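Local coordinates for putative major capsid protein (Cafeteriavirus-dependent mavirus, PDB 6G44), which forms the protein shell of the virophage as a double jelly-roll major capsid protein that assembles into trimers, at the interface of chains A and B. Numbering follows the deposited sequence. Chains: chain A/B, Putative major capsid protein.

All three contacts belong to the interface of chains A and B, two copies in a trimeric assembly. Contacts 1 and 3 are neighbours, with C-alpha centres about 21 Å apart, whereas contact 2 lies about 47 Å from contact 1 and 44 Å from contact 3. No residue position is shared between the contacts; within contact 3, Met159 comes from both chains. Contact 1 sets a ring from strand 183-186 against a loop, contact 2 joins strand 29-34 of A to strand 516-519 of B, and contact 3 sets 3-10 helix 166-168 and adjoining loops of A against loop 157-160 of B. Such spacing should resist rocking between subunits.

Contact 1: the interface of chains A and B. Residues chain A 184-185; chain B 310-313.
A:Tyr185 and the B:Gly311-B:Pro313 segment form a subunit-subunit contact of ring-on-loop type, which fastens one copy of the capsid protein to its neighbour in the trimer. The tyrosine dominates its own side, with 78 Å² of its surface hidden by chain B against 7 Å² for A:Tyr184; both chains together hide 166 Å² in the patch. CG stands anti to the backbone N (chi1 179°), directing the ring away from strand 183-186 and across to the partner. One face is met by B:Pro313 CD and B:Ile312 CA. At the root of the ring, B:Pro313 CD makes a CH-pi contact, 3.9 Å from the ring centroid. Its nearest ring atom is A:Tyr185 CG, at 3.5 Å. Farther out, B:Ile312 CA is displaced toward the rim, and its CG1 branch reaches A:Tyr185 CE2 at 4.0 Å. B:Gly311 O lies on the same side but beyond the rim, 3.4 Å from A:Tyr185 CE1, whereas B:Tyr310 O meets the rim in the ring plane. No direct polar bond crosses here. Instead, water 1 bridges the phenol to the loop, 3.0 Å from A:Tyr185 OH and 2.7 Å from the carbonyl B:Tyr310 O. The direct contact is thus apolar and CH-pi, and the water bridge may help to orient the hydroxyl. The site probably holds the loop 310-312 and the start of 3-10 helix 313-315 against a ring of A.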
loop_
_atom_site.group_PDB
_atom_site.type_symbol
_atom_site.label_atom_id
_atom_site.label_comp_id
_atom_site.label_asym_id
_atom_site.label_seq_id
_atom_site.Cartn_x
_atom_site.Cartn_y
_atom_site.Cartn_z
ATOM N N TYR A 184 6.277 5.306 25.119
ATOM C CA TYR A 184 7.559 5.875 25.536
ATOM C C TYR A 184 7.295 7.033 26.484
ATOM O O TYR A 184 6.200 7.596 26.518
ATOM C CB TYR A 184 8.391 6.351 24.292
ATOM C CG TYR A 184 7.888 7.693 23.851
ATOM C CD1 TYR A 184 6.616 7.820 23.295
ATOM C CD2 TYR A 184 8.616 8.864 24.111
ATOM C CE1 TYR A 184 6.086 9.052 22.999
ATOM C CE2 TYR A 184 8.087 10.112 23.813
ATOM C CZ TYR A 184 6.814 10.186 23.263
ATOM O OH TYR A 184 6.245 11.429 23.015
ATOM N N TYR A 185 8.324 7.407 27.224
ATOM C CA TYR A 185 8.298 8.644 27.998
ATOM C C TYR A 185 9.698 9.197 28.138
ATOM O O TYR A 185 10.580 8.511 28.656
ATOM C CB TYR A 185 7.687 8.449 29.389
ATOM C CG TYR A 185 7.682 9.728 30.186
ATOM C CD1 TYR A 185 6.879 10.787 29.817
ATOM C CD2 TYR A 185 8.502 9.850 31.292
ATOM C CE1 TYR A 185 6.892 11.977 30.534
ATOM C CE2 TYR A 185 8.521 11.023 32.029
ATOM C CZ TYR A 185 7.721 12.073 31.639
ATOM O OH TYR A 185 7.776 13.257 32.379
ATOM N N TYR B 310 0.978 15.640 30.382
ATOM C CA TYR B 310 2.263 15.439 29.727
ATOM C C TYR B 310 3.367 14.940 30.688
ATOM O O TYR B 310 4.529 14.840 30.300
ATOM C CB TYR B 310 2.710 16.764 29.057
ATOM C CG TYR B 310 2.796 17.945 30.004
ATOM C CD1 TYR B 310 3.923 18.146 30.790
ATOM C CD2 TYR B 310 1.740 18.836 30.110
ATOM C CE1 TYR B 310 4.001 19.244 31.658
ATOM C CE2 TYR B 310 1.800 19.914 30.964
ATOM C CZ TYR B 310 2.930 20.102 31.724
ATOM O OH TYR B 310 2.945 21.193 32.582
ATOM N N GLY B 311 3.001 14.600 31.930
ATOM C CA GLY B 311 3.966 14.082 32.869
ATOM C C GLY B 311 4.120 12.593 32.751
ATOM O O GLY B 311 3.707 12.006 31.771
ATOM N N ILE B 312 4.677 11.966 33.780
ATOM C CA ILE B 312 4.879 10.521 33.804
ATOM C C ILE B 312 3.554 9.834 33.443
ATOM O O ILE B 312 2.536 10.123 34.082
ATOM C CB ILE B 312 5.323 10.050 35.221
ATOM C CG1 ILE B 312 6.705 10.608 35.567
ATOM C CG2 ILE B 312 5.367 8.530 35.311
ATOM C CD1 ILE B 312 6.949 10.688 37.061
ATOM N N PRO B 313 3.552 8.918 32.449
ATOM C CA PRO B 313 2.234 8.406 32.020
ATOM C C PRO B 313 1.456 7.660 33.115
ATOM O O PRO B 313 0.253 7.824 33.234
ATOM C CB PRO B 313 2.573 7.470 30.846
ATOM C CG PRO B 313 3.849 8.010 30.319
ATOM C CD PRO B 313 4.606 8.605 31.468
HETATM O O HOH W 1 7.173 15.351 30.251
#

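Contact 2: the interface of chains A and B. Residues chain A 29-32; chain B 287, 443, 479, 493, 495, 518.
A:Ile31 is the apolar centre, inserted among B:Leu479, B:Met518, B:Thr493 and B:Tyr495 with 57 Å² of its surface hidden by chain B. Its CG1 lies beside the backbone N and anti to the carbonyl carbon (chi1 -58°), placing the two branches against different partners. The longer branch meets B:Leu479 tip to tip, CD1 to CD1 at 3.8 Å. The same A:Ile31 CD1 also touches B:Met518 CB at 3.8 Å. The shorter branch faces another wall, with A:Ile31 CG2 3.9 Å from B:Thr493 CB. B:Tyr495 comes in at about a right angle, its phenol OH lying against A:Ile31 CG1 at 3.3 Å and CB at 3.4 Å. Outward from this centre, the backbones pair as a parallel beta bridge between A:Ile31 and B:Met518. B:Met518 N donates to A:Lys30 O at 2.9 Å (159° at H). In return A:Ala32 N donates to B:Met518 O at 2.8 Å (166° at H), so both backbone polar groups of B:Met518 are used by chain A. At the rim, B:Asn443 ND2 is 3.0 Å from A:Ala32 O, but its N-H points elsewhere and no hydrogen bond forms. Separately, the OD1 of B:Asn443 accepts a weak bond from B:Thr493 OG1, within chain B. The site joins strand 29-34 of A to strand 516-519, near the end of the B chain, by a parallel bridge, and is likely to anchor neighbouring capsid proteins to each other.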
loop_
_atom_site.group_PDB
_atom_site.type_symbol
_atom_site.label_atom_id
_atom_site.label_comp_id
_atom_site.label_asym_id
_atom_site.label_seq_id
_atom_site.Cartn_x
_atom_site.Cartn_y
_atom_site.Cartn_z
ATOM N N VAL A 29 -27.492 -16.547 -0.789
ATOM C CA VAL A 29 -27.089 -15.850 0.423
ATOM C C VAL A 29 -27.261 -16.791 1.611
ATOM O O VAL A 29 -28.314 -17.414 1.783
ATOM C CB VAL A 29 -27.924 -14.581 0.652
ATOM C CG1 VAL A 29 -27.703 -14.002 2.051
ATOM C CG2 VAL A 29 -27.586 -13.551 -0.425
ATOM N N LYS A 30 -26.224 -16.865 2.439
ATOM C CA LYS A 30 -26.360 -17.420 3.786
ATOM C C LYS A 30 -25.939 -16.363 4.809
ATOM O O LYS A 30 -25.164 -15.450 4.497
ATOM C CB LYS A 30 -25.502 -18.669 3.933
ATOM C CG LYS A 30 -25.963 -19.833 3.065
ATOM C CD LYS A 30 -24.981 -20.986 3.167
ATOM C CE LYS A 30 -25.028 -21.881 1.944
ATOM N NZ LYS A 30 -26.200 -22.779 2.031
ATOM N N ILE A 31 -26.455 -16.484 6.026
ATOM C CA ILE A 31 -26.158 -15.514 7.069
ATOM C C ILE A 31 -25.226 -16.148 8.089
ATOM O O ILE A 31 -25.487 -17.255 8.562
ATOM C CB ILE A 31 -27.437 -15.001 7.743
ATOM C CG1 ILE A 31 -28.351 -14.370 6.688
ATOM C CG2 ILE A 31 -27.100 -14.016 8.871
ATOM C CD1 ILE A 31 -27.718 -13.298 5.808
ATOM N N ALA A 32 -24.158 -15.440 8.421
ATOM C CA ALA A 32 -23.197 -15.953 9.381
ATOM C C ALA A 32 -23.478 -15.445 10.785
ATOM O O ALA A 32 -23.757 -14.259 10.989
ATOM C CB ALA A 32 -21.785 -15.563 8.955
ATOM N N ILE B 287 -31.700 -8.988 -2.020
ATOM C CA ILE B 287 -31.268 -8.789 -0.630
ATOM C C ILE B 287 -30.067 -7.836 -0.581
ATOM O O ILE B 287 -29.131 -8.009 -1.355
ATOM C CB ILE B 287 -30.903 -10.135 0.021
ATOM C CG1 ILE B 287 -32.124 -11.077 0.001
ATOM C CG2 ILE B 287 -30.436 -9.939 1.452
ATOM C CD1 ILE B 287 -31.810 -12.488 0.459
ATOM N N ASN B 443 -26.265 -12.517 16.350
ATOM C CA ASN B 443 -27.544 -12.787 15.680
ATOM C C ASN B 443 -28.484 -13.733 16.434
ATOM O O ASN B 443 -29.526 -14.103 15.896
ATOM C CB ASN B 443 -27.327 -13.274 14.241
ATOM C CG ASN B 443 -26.661 -12.232 13.375
ATOM O OD1 ASN B 443 -26.934 -11.044 13.511
ATOM N ND2 ASN B 443 -25.791 -12.677 12.473
ATOM N N LEU B 479 -30.764 -6.658 7.133
ATOM C CA LEU B 479 -30.918 -6.785 5.685
ATOM C C LEU B 479 -32.137 -6.022 5.196
ATOM O O LEU B 479 -33.141 -5.908 5.897
ATOM C CB LEU B 479 -31.077 -8.242 5.270
ATOM C CG LEU B 479 -29.960 -9.204 5.636
ATOM C CD1 LEU B 479 -30.285 -10.578 5.099
ATOM C CD2 LEU B 479 -28.604 -8.744 5.158
ATOM N N THR B 493 -31.334 -9.988 11.196
ATOM C CA THR B 493 -31.172 -11.402 10.891
ATOM C C THR B 493 -31.035 -12.158 12.195
ATOM O O THR B 493 -29.938 -12.226 12.746
ATOM C CB THR B 493 -29.927 -11.654 10.016
ATOM O OG1 THR B 493 -28.776 -11.073 10.637
ATOM C CG2 THR B 493 -30.097 -10.997 8.657
ATOM N N TYR B 495 -31.881 -15.575 14.817
ATOM C CA TYR B 495 -32.050 -17.035 14.861
ATOM C C TYR B 495 -31.996 -17.495 16.316
ATOM O O TYR B 495 -31.441 -16.819 17.171
ATOM C CB TYR B 495 -30.981 -17.763 14.011
ATOM C CG TYR B 495 -30.861 -17.139 12.639
ATOM C CD1 TYR B 495 -31.672 -17.549 11.594
ATOM C CD2 TYR B 495 -29.993 -16.073 12.437
ATOM C CE1 TYR B 495 -31.593 -16.906 10.355
ATOM C CE2 TYR B 495 -29.910 -15.444 11.230
ATOM C CZ TYR B 495 -30.703 -15.854 10.198
ATOM O OH TYR B 495 -30.603 -15.191 8.987
ATOM N N MET B 518 -23.486 -13.103 4.197
ATOM C CA MET B 518 -23.664 -11.815 4.846
ATOM C C MET B 518 -23.724 -11.992 6.348
ATOM O O MET B 518 -23.873 -13.087 6.852
ATOM C CB MET B 518 -24.932 -11.124 4.355
ATOM C CG MET B 518 -24.899 -10.816 2.875
ATOM S SD MET B 518 -26.419 -9.984 2.368
ATOM C CE MET B 518 -26.033 -9.623 0.665
#

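Contact 3: the interface of chains A and B. Residues chain A 159, 164, 167-168, 170; chain B 157-160.
The guanidinium of A:Arg164 is the flat group here, and B:Met159 meets it across the interface. A:Met159 CE lies over one face, 3.3 Å above the guanidinium plane and toward the rim. B:Met159 comes to the outer nitrogen from the same side, its CB 3.6 Å from A:Arg164 NH2. Two carbonyls occupy the edge in plane: A:Met159 O accepts from A:Arg164 NH1 at 2.7 Å, and A:Glu168 O is gripped side-on by NE and NH2, the latter at 2.6 Å. These bonds fix the rotation of the guanidinium and would stiffen the segment that meets chain B. The two methionines also touch, crossing at about a right angle, with A:Met159 CE 3.9 Å from B:Met159 CG. In A:Glu168 the bend at chi2 (-77°) brings the carboxylate to the B backbone, where OE1 accepts from B:Met159 N at 2.9 Å. That N-H comes from above the carboxylate plane, 38° out of it. Alongside, B:Asn160 N donates to A:Thr167 O at 3.1 Å, again from above the carbonyl plane. Consecutive amides of B are therefore held by consecutive residues of the 3-10 helix 166-168. Water 3 links A:Glu168 OE2 to B:Val157 O, and water 2 links A:Thr170 O to B:Asn160 OD1. Met159 sits in different surroundings in A and B, which agrees with an interface that is not an exact two-fold. The contact is likely to fasten adjacent subunits together in the capsomer.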
loop_
_atom_site.group_PDB
_atom_site.type_symbol
_atom_site.label_atom_id
_atom_site.label_comp_id
_atom_site.label_asym_id
_atom_site.label_seq_id
_atom_site.Cartn_x
_atom_site.Cartn_y
_atom_site.Cartn_z
ATOM N N MET A 159 14.860 12.959 4.801
ATOM C CA MET A 159 13.487 12.505 4.973
ATOM C C MET A 159 13.312 11.007 5.180
ATOM O O MET A 159 12.372 10.586 5.861
ATOM C CB MET A 159 12.609 12.942 3.805
ATOM C CG MET A 159 12.509 14.446 3.646
ATOM S SD MET A 159 11.826 15.389 5.019
ATOM C CE MET A 159 10.511 14.339 5.588
ATOM N N ARG A 164 12.101 9.565 12.678
ATOM C CA ARG A 164 10.991 10.504 12.651
ATOM C C ARG A 164 9.949 10.083 13.659
ATOM O O ARG A 164 9.504 8.920 13.667
ATOM C CB ARG A 164 10.387 10.587 11.241
ATOM C CG ARG A 164 11.186 11.509 10.330
ATOM C CD ARG A 164 10.918 11.315 8.830
ATOM N NE ARG A 164 9.621 11.789 8.423
ATOM C CZ ARG A 164 9.078 11.705 7.193
ATOM N NH1 ARG A 164 9.733 11.195 6.186
ATOM N NH2 ARG A 164 7.837 12.154 6.997
ATOM N N THR A 167 4.343 12.342 14.887
ATOM C CA THR A 167 3.838 13.586 14.294
ATOM C C THR A 167 4.598 13.990 13.027
ATOM O O THR A 167 4.155 14.916 12.312
ATOM C CB THR A 167 3.868 14.775 15.266
ATOM O OG1 THR A 167 5.234 15.055 15.630
ATOM C CG2 THR A 167 3.029 14.528 16.522
ATOM N N GLU A 168 5.727 13.337 12.733
ATOM C CA GLU A 168 6.479 13.585 11.515
ATOM C C GLU A 168 6.352 12.454 10.510
ATOM O O GLU A 168 7.050 12.446 9.498
ATOM C CB GLU A 168 7.965 13.797 11.851
ATOM C CG GLU A 168 8.205 14.890 12.860
ATOM C CD GLU A 168 8.088 16.287 12.300
ATOM O OE1 GLU A 168 7.766 16.441 11.141
ATOM O OE2 GLU A 168 8.423 17.237 13.046
ATOM N N THR A 170 3.735 10.255 8.152
ATOM C CA THR A 170 2.428 10.062 7.549
ATOM C C THR A 170 2.013 8.583 7.542
ATOM O O THR A 170 0.828 8.265 7.649
ATOM C CB THR A 170 2.393 10.665 6.144
ATOM O OG1 THR A 170 2.474 12.099 6.259
ATOM C CG2 THR A 170 1.141 10.316 5.473
ATOM N N VAL B 157 4.397 22.918 10.502
ATOM C CA VAL B 157 5.829 22.597 10.726
ATOM C C VAL B 157 6.094 21.092 10.762
ATOM O O VAL B 157 7.254 20.688 10.640
ATOM C CB VAL B 157 6.426 23.282 11.976
ATOM C CG1 VAL B 157 6.450 24.798 11.772
ATOM C CG2 VAL B 157 5.711 22.896 13.270
ATOM N N SER B 158 5.040 20.274 10.914
ATOM C CA SER B 158 5.187 18.811 11.037
ATOM C C SER B 158 4.837 18.100 9.758
ATOM O O SER B 158 3.947 18.525 9.010
ATOM C CB SER B 158 4.250 18.293 12.119
ATOM O OG SER B 158 4.368 19.022 13.312
ATOM N N MET B 159 5.508 16.982 9.481
ATOM C CA MET B 159 5.290 16.287 8.240
ATOM C C MET B 159 3.992 15.470 8.190
ATOM O O MET B 159 3.428 15.287 7.115
ATOM C CB MET B 159 6.462 15.383 7.892
ATOM C CG MET B 159 7.786 16.094 7.718
ATOM S SD MET B 159 7.826 17.334 6.410
ATOM C CE MET B 159 6.632 16.785 5.212
ATOM N N ASN B 160 3.513 14.981 9.330
ATOM C CA ASN B 160 2.198 14.312 9.330
ATOM C C ASN B 160 1.140 15.411 9.447
ATOM O O ASN B 160 0.735 15.817 10.526
ATOM C CB ASN B 160 2.062 13.286 10.458
ATOM C CG ASN B 160 0.744 12.530 10.383
ATOM O OD1 ASN B 160 0.338 12.106 9.312
ATOM N ND2 ASN B 160 0.062 12.399 11.521
HETATM O O HOH W 2 -1.472 10.192 8.131
HETATM O O HOH W 3 9.337 19.007 11.047
#